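PDB 4HFK: putative uncharacterized protein from Enterobacter cloacae, which is probably an immunity protein of a type VI secretion system, protecting the cell that makes it by binding and inhibiting an amidase effector. Local coordinates for residues S7-S10 and Q11-F15; V19-R22 and C23-K26. One frame throughout, in Å; residues are numbered along the deposited sequence. Where two conformers were deposited one is given.

One helix, 11-27, carries both contacts, and together they illustrate how a helix is capped at its start and then built turn upon turn. Contact 1 joins the loop 7-10 to the first turn, 11-15, at the surface of the chain, its centre about 13 Å from the chain centre. Contact 2, between 19-22 and 23-26, lies further along, about 4 Å from the chain centre and about 16 Å, centre to centre, from contact 1. The sulfate, probably from the crystallisation liquor, sits beside contact 1. Both contacts touch a second copy of the protein, contact 1 through F9 and contact 2 through Q20, N21 and I24; R22 of contact 2 also meets a chain of another protein.

Contact 1: residues S7-S10 and Q11-F15. With SO4 (sulfate ion), chain E.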
ATOM      1  N   SER B   7       0.711  -6.701  15.057  1.00 11.06           N
ATOM      2  CA  SER B   7       1.811  -7.394  15.731  1.00 11.15           C
ATOM      3  C   SER B   7       2.246  -8.680  15.012  1.00 13.57           C
ATOM      4  O   SER B   7       3.298  -9.236  15.319  1.00 14.99           O
ATOM      5  CB  SER B   7       1.397  -7.747  17.158  1.00 13.36           C
ATOM      6  OG  SER B   7       0.502  -8.847  17.142  1.00 15.43           O
ATOM      7  N   THR B   8       1.440  -9.167  14.073  1.00 12.31           N
ATOM      8  CA  THR B   8       1.814 -10.369  13.326  1.00 11.72           C
ATOM      9  C   THR B   8       2.770 -10.087  12.166  1.00 10.91           C
ATOM     10  O   THR B   8       3.239 -11.020  11.511  1.00  8.82           O
ATOM     11  CB  THR B   8       0.581 -11.110  12.766  1.00 12.51           C
ATOM     12  OG1 THR B   8      -0.011 -10.331  11.721  1.00 15.69           O
ATOM     13  CG2 THR B   8      -0.448 -11.367  13.868  1.00 16.48           C
ATOM     14  N   PHE B   9       3.040  -8.815  11.891  1.00  7.30           N
ATOM     15  CA  PHE B   9       4.004  -8.450  10.850  1.00  6.39           C
ATOM     16  C   PHE B   9       5.401  -8.408  11.466  1.00  9.60           C
ATOM     17  O   PHE B   9       5.546  -8.243  12.677  1.00  6.58           O
ATOM     18  CB  PHE B   9       3.671  -7.070  10.258  1.00  7.25           C
ATOM     19  CG  PHE B   9       2.383  -7.031   9.468  1.00  9.11           C
ATOM     20  CD1 PHE B   9       2.410  -6.983   8.085  1.00  8.10           C
ATOM     21  CD2 PHE B   9       1.154  -7.047  10.108  1.00  6.80           C
ATOM     22  CE1 PHE B   9       1.234  -6.959   7.346  1.00  8.96           C
ATOM     23  CE2 PHE B   9      -0.032  -7.020   9.371  1.00 10.28           C
ATOM     24  CZ  PHE B   9       0.014  -6.971   7.993  1.00 10.04           C
ATOM     25  N   SER B  10       6.438  -8.542  10.643  1.00  9.35           N
ATOM     26  CA  SER B  10       7.804  -8.413  11.146  1.00  8.38           C
ATOM     27  C   SER B  10       8.108  -6.935  11.363  1.00 10.17           C
ATOM     28  O   SER B  10       7.401  -6.069  10.830  1.00  7.38           O
ATOM     29  CB  SER B  10       8.794  -8.955  10.123  1.00  9.99           C
ATOM     30  OG  SER B  10       8.874  -8.081   9.001  1.00  8.08           O
ATOM     31  N   GLN B  11       9.171  -6.642  12.110  1.00  8.28           N
ATOM     32  CA  GLN B  11       9.584  -5.254  12.332  1.00  9.95           C
ATOM     33  C   GLN B  11       9.969  -4.576  11.022  1.00 11.65           C
ATOM     34  O   GLN B  11       9.733  -3.377  10.832  1.00  9.92           O
ATOM     35  CB  GLN B  11      10.734  -5.194  13.347  1.00  8.89           C
ATOM     36  CG  GLN B  11      10.243  -5.309  14.802  1.00 11.22           C
ATOM     37  CD  GLN B  11       9.441  -4.080  15.233  1.00 12.72           C
ATOM     38  OE1 GLN B  11       9.795  -2.952  14.889  1.00 12.97           O
ATOM     39  NE2 GLN B  11       8.357  -4.294  15.976  1.00 11.90           N
ATOM     40  N   GLN B  12      10.559  -5.346  10.113  0.50  9.22           N
ATOM     41  CA  GLN B  12      10.943  -4.825   8.808  0.50 11.59           C
ATOM     42  C   GLN B  12       9.712  -4.397   8.026  0.50 10.06           C
ATOM     43  O   GLN B  12       9.654  -3.292   7.483  0.50  8.35           O
ATOM     44  CB  GLN B  12      11.709  -5.889   8.020  0.50 11.63           C
ATOM     45  CG  GLN B  12      12.973  -6.337   8.713  0.50 13.46           C
ATOM     46  CD  GLN B  12      13.911  -5.185   8.912  0.50 14.16           C
ATOM     47  OE1 GLN B  12      14.179  -4.760  10.038  0.50 17.82           O
ATOM     48  NE2 GLN B  12      14.412  -4.655   7.811  0.50 14.29           N
ATOM     49  N   GLN B  13       8.727  -5.287   7.971  1.00  7.88           N
ATOM     50  CA  GLN B  13       7.487  -5.003   7.251  1.00  8.69           C
ATOM     51  C   GLN B  13       6.743  -3.824   7.863  1.00  8.61           C
ATOM     52  O   GLN B  13       6.105  -3.046   7.151  1.00  8.82           O
ATOM     53  CB  GLN B  13       6.579  -6.239   7.252  1.00  5.94           C
ATOM     54  CG  GLN B  13       7.133  -7.397   6.429  1.00  8.72           C
ATOM     55  CD  GLN B  13       6.492  -8.725   6.799  1.00 11.09           C
ATOM     56  OE1 GLN B  13       5.733  -8.817   7.783  1.00  6.95           O
ATOM     57  NE2 GLN B  13       6.786  -9.758   6.018  1.00  8.21           N
ATOM     58  N   ILE B  14       6.809  -3.711   9.187  1.00  7.50           N
ATOM     59  CA  ILE B  14       6.167  -2.592   9.880  1.00  9.22           C
ATOM     60  C   ILE B  14       6.766  -1.261   9.398  1.00  8.23           C
ATOM     61  O   ILE B  14       6.037  -0.312   9.092  1.00  6.48           O
ATOM     62  CB  ILE B  14       6.269  -2.748  11.411  1.00  7.13           C
ATOM     63  CG1 ILE B  14       5.287  -3.827  11.891  1.00  5.17           C
ATOM     64  CG2 ILE B  14       5.946  -1.427  12.124  1.00  7.40           C
ATOM     65  CD1 ILE B  14       5.554  -4.312  13.302  1.00  9.72           C
ATOM     66  N   PHE B  15       8.090  -1.203   9.285  1.00  7.64           N
ATOM     67  CA  PHE B  15       8.746  -0.004   8.781  1.00  6.68           C
ATOM     68  C   PHE B  15       8.437   0.238   7.295  1.00  6.40           C
ATOM     69  O   PHE B  15       8.134   1.370   6.883  1.00  7.02           O
ATOM     70  CB  PHE B  15      10.260  -0.073   9.021  1.00  8.55           C
ATOM     71  CG  PHE B  15      10.958   1.241   8.800  1.00 11.30           C
ATOM     72  CD1 PHE B  15      10.829   2.274   9.725  1.00  8.02           C
ATOM     73  CD2 PHE B  15      11.734   1.449   7.672  1.00  9.42           C
ATOM     74  CE1 PHE B  15      11.460   3.488   9.532  1.00 11.13           C
ATOM     75  CE2 PHE B  15      12.373   2.671   7.468  1.00 11.88           C
ATOM     76  CZ  PHE B  15      12.239   3.691   8.398  1.00  8.98           C
TER
HETATM   77  S   SO4 E 200      15.198  -6.157   4.659  1.00 24.27           S
HETATM   78  O1  SO4 E 200      15.339  -4.946   3.837  1.00 13.03           O
HETATM   79  O2  SO4 E 200      13.881  -6.130   5.323  1.00 19.83           O
HETATM   80  O3  SO4 E 200      15.284  -7.346   3.803  1.00 20.49           O
HETATM   81  O4  SO4 E 200      16.266  -6.231   5.658  1.00 15.17           O
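S10 and Q13 grip each other twice, each side chain taking the backbone N-H of the other. The OG of S10 lies between its own backbone N and carbonyl carbon (chi1 71°) and accepts from the N of Q13 at 3.0 Å in an almost straight bond. The Q13 side chain completes the exchange from the other end. Its CB passes 3.4 Å from the OG of S10, and CG comes nearer still, 3.2 Å from that same oxygen. Extended beyond CG (chi2 161°), the chain runs back past the serine hydroxyl, with CD 3.3 Å from the OG of S10, and brings OE1 to the N of S10 at 3.0 Å, with the N-H above the carbonyl plane of the amide instead of on a lone pair. This reciprocal pair is a capping box, with S10 as N-cap of helix 11-27; it satisfies one N-H of the first turn and one of the residue before it. The carbonyl of S10 begins the regular helical ladder by accepting from the N of I14. Beside the box, the CB of F9 meets the CG1 of I14 at 4.0 Å, while the F9 ring, its plane 79° from the Q13 amide, stacks edge-to-face with W44 of helix 31-47. Less certain, since Q12 has two conformers, is the bond from its NE2 to O2 of the sulfate at 2.9 Å; R93 and K96 also bind the anion.

Contact 2: residues V19-R22 and C23-K26; sequences VQNR and CIGK
Four successive i to i+4 backbone bonds, from the N-H groups of C23, I24, G25 and K26 to the carbonyls of V19, Q20, N21 and R22, make this about two turns of regular alpha-helix within helix 11-27. The segment is largely buried, with helices 31-47, 52-66 and 79-87 packing against its side chains. The SG of C23 lies 4.2 Å from CG1 of V19; both residues also touch I62. One turn on from Q20, I24 extends its CG1 branch (chi2 170°) so that CD1 lies against the Q20 amide, 3.4 Å from OE1 and 3.7 Å from CD. That amide is held from outside the segment: NE2 bonds to T84 and to OE1 of Q20 in a second subunit, where I24 also packs on its own counterpart. The ND2 of N21 adds a weak bond to the Q20 OE1. R22 and K26 bring two positive ends together on another side of the helix. Their proximity is probably eased by D59, which forms a salt bridge with the NE of R22 and a long, weak ion pair with K26; R22 also bonds through NH2 to the backbone of another protein's chain. The lysine runs extended to CE and then bends (chi4 -55°), placing NZ 3.4 Å from NH2 of R22.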
ATOM      1  N   VAL B  19       6.558   3.476   5.603  1.00  5.61           N
ATOM      2  CA  VAL B  19       7.092   4.234   4.468  1.00  7.19           C
ATOM      3  C   VAL B  19       6.076   4.284   3.328  1.00  8.02           C
ATOM      4  O   VAL B  19       5.848   5.346   2.729  1.00  8.23           O
ATOM      5  CB  VAL B  19       8.418   3.638   3.937  1.00  6.34           C
ATOM      6  CG1 VAL B  19       8.825   4.318   2.619  1.00  8.89           C
ATOM      7  CG2 VAL B  19       9.532   3.782   4.978  1.00  5.97           C
ATOM      8  N   GLN B  20       5.466   3.136   3.030  1.00  6.86           N
ATOM      9  CA  GLN B  20       4.503   3.058   1.930  1.00  9.43           C
ATOM     10  C   GLN B  20       3.274   3.928   2.202  1.00  9.05           C
ATOM     11  O   GLN B  20       2.843   4.700   1.341  1.00  7.91           O
ATOM     12  CB  GLN B  20       4.071   1.606   1.682  1.00 10.87           C
ATOM     13  CG  GLN B  20       3.535   1.362   0.260  1.00 12.94           C
ATOM     14  CD  GLN B  20       2.063   0.979   0.229  1.00 13.79           C
ATOM     15  OE1 GLN B  20       1.364   1.084   1.233  1.00 14.80           O
ATOM     16  NE2 GLN B  20       1.590   0.522  -0.932  1.00 14.32           N
ATOM     17  N   ASN B  21       2.711   3.799   3.399  1.00  7.87           N
ATOM     18  CA  ASN B  21       1.505   4.546   3.751  1.00 10.09           C
ATOM     19  C   ASN B  21       1.779   6.044   3.732  1.00 10.02           C
ATOM     20  O   ASN B  21       0.965   6.837   3.258  1.00 13.70           O
ATOM     21  CB  ASN B  21       0.991   4.140   5.130  1.00  7.85           C
ATOM     22  CG  ASN B  21       0.332   2.776   5.140  1.00 10.79           C
ATOM     23  OD1 ASN B  21      -0.232   2.373   6.161  1.00 12.26           O
ATOM     24  ND2 ASN B  21       0.408   2.049   4.017  1.00  7.89           N
ATOM     25  N   ARG B  22       2.937   6.430   4.245  1.00  9.35           N
ATOM     26  CA  ARG B  22       3.340   7.826   4.214  1.00  9.58           C
ATOM     27  C   ARG B  22       3.552   8.337   2.776  1.00 13.41           C
ATOM     28  O   ARG B  22       3.205   9.481   2.453  1.00 10.10           O
ATOM     29  CB  ARG B  22       4.597   8.026   5.051  1.00 11.31           C
ATOM     30  CG  ARG B  22       5.093   9.436   5.030  1.00 15.31           C
ATOM     31  CD  ARG B  22       5.534   9.870   6.412  1.00 20.11           C
ATOM     32  NE  ARG B  22       6.019  11.245   6.387  1.00 19.34           N
ATOM     33  CZ  ARG B  22       5.322  12.285   6.833  1.00 16.24           C
ATOM     34  NH1 ARG B  22       4.117  12.103   7.362  1.00 12.24           N
ATOM     35  NH2 ARG B  22       5.844  13.499   6.767  1.00 18.77           N
ATOM     36  N   CYS B  23       4.116   7.500   1.907  1.00  9.65           N
ATOM     37  CA  CYS B  23       4.236   7.879   0.498  1.00 11.34           C
ATOM     38  C   CYS B  23       2.866   8.127  -0.124  1.00  9.70           C
ATOM     39  O   CYS B  23       2.672   9.114  -0.837  1.00 11.62           O
ATOM     40  CB  CYS B  23       4.941   6.795  -0.314  1.00 12.96           C
ATOM     41  SG  CYS B  23       6.698   6.742  -0.121  1.00 18.18           S
ATOM     42  N   ILE B  24       1.930   7.218   0.130  1.00  9.27           N
ATOM     43  CA  ILE B  24       0.562   7.366  -0.372  1.00  9.76           C
ATOM     44  C   ILE B  24      -0.020   8.705   0.065  1.00 12.53           C
ATOM     45  O   ILE B  24      -0.664   9.392  -0.725  1.00 11.31           O
ATOM     46  CB  ILE B  24      -0.333   6.210   0.102  1.00 11.90           C
ATOM     47  CG1 ILE B  24       0.106   4.909  -0.583  1.00 10.83           C
ATOM     48  CG2 ILE B  24      -1.795   6.491  -0.222  1.00  9.49           C
ATOM     49  CD1 ILE B  24      -0.539   3.657  -0.027  1.00  9.27           C
ATOM     50  N   GLY B  25       0.242   9.085   1.314  1.00  8.92           N
ATOM     51  CA  GLY B  25      -0.218  10.354   1.846  1.00  9.45           C
ATOM     52  C   GLY B  25       0.371  11.541   1.106  1.00 17.84           C
ATOM     53  O   GLY B  25      -0.294  12.564   0.923  1.00 16.56           O
ATOM     54  N   LYS B  26       1.624  11.414   0.682  1.00 11.21           N
ATOM     55  CA  LYS B  26       2.284  12.487  -0.042  1.00 13.46           C
ATOM     56  C   LYS B  26       1.815  12.625  -1.490  1.00 13.58           C
ATOM     57  O   LYS B  26       1.857  13.720  -2.036  1.00 13.94           O
ATOM     58  CB  LYS B  26       3.808  12.300  -0.015  1.00 14.70           C
ATOM     59  CG  LYS B  26       4.428  12.531   1.353  1.00 15.23           C
ATOM     60  CD  LYS B  26       5.948  12.450   1.277  1.00 13.76           C
ATOM     61  CE  LYS B  26       6.557  12.565   2.669  1.00 17.45           C
ATOM     62  NZ  LYS B  26       6.099  13.801   3.377  1.00 21.14           N
TER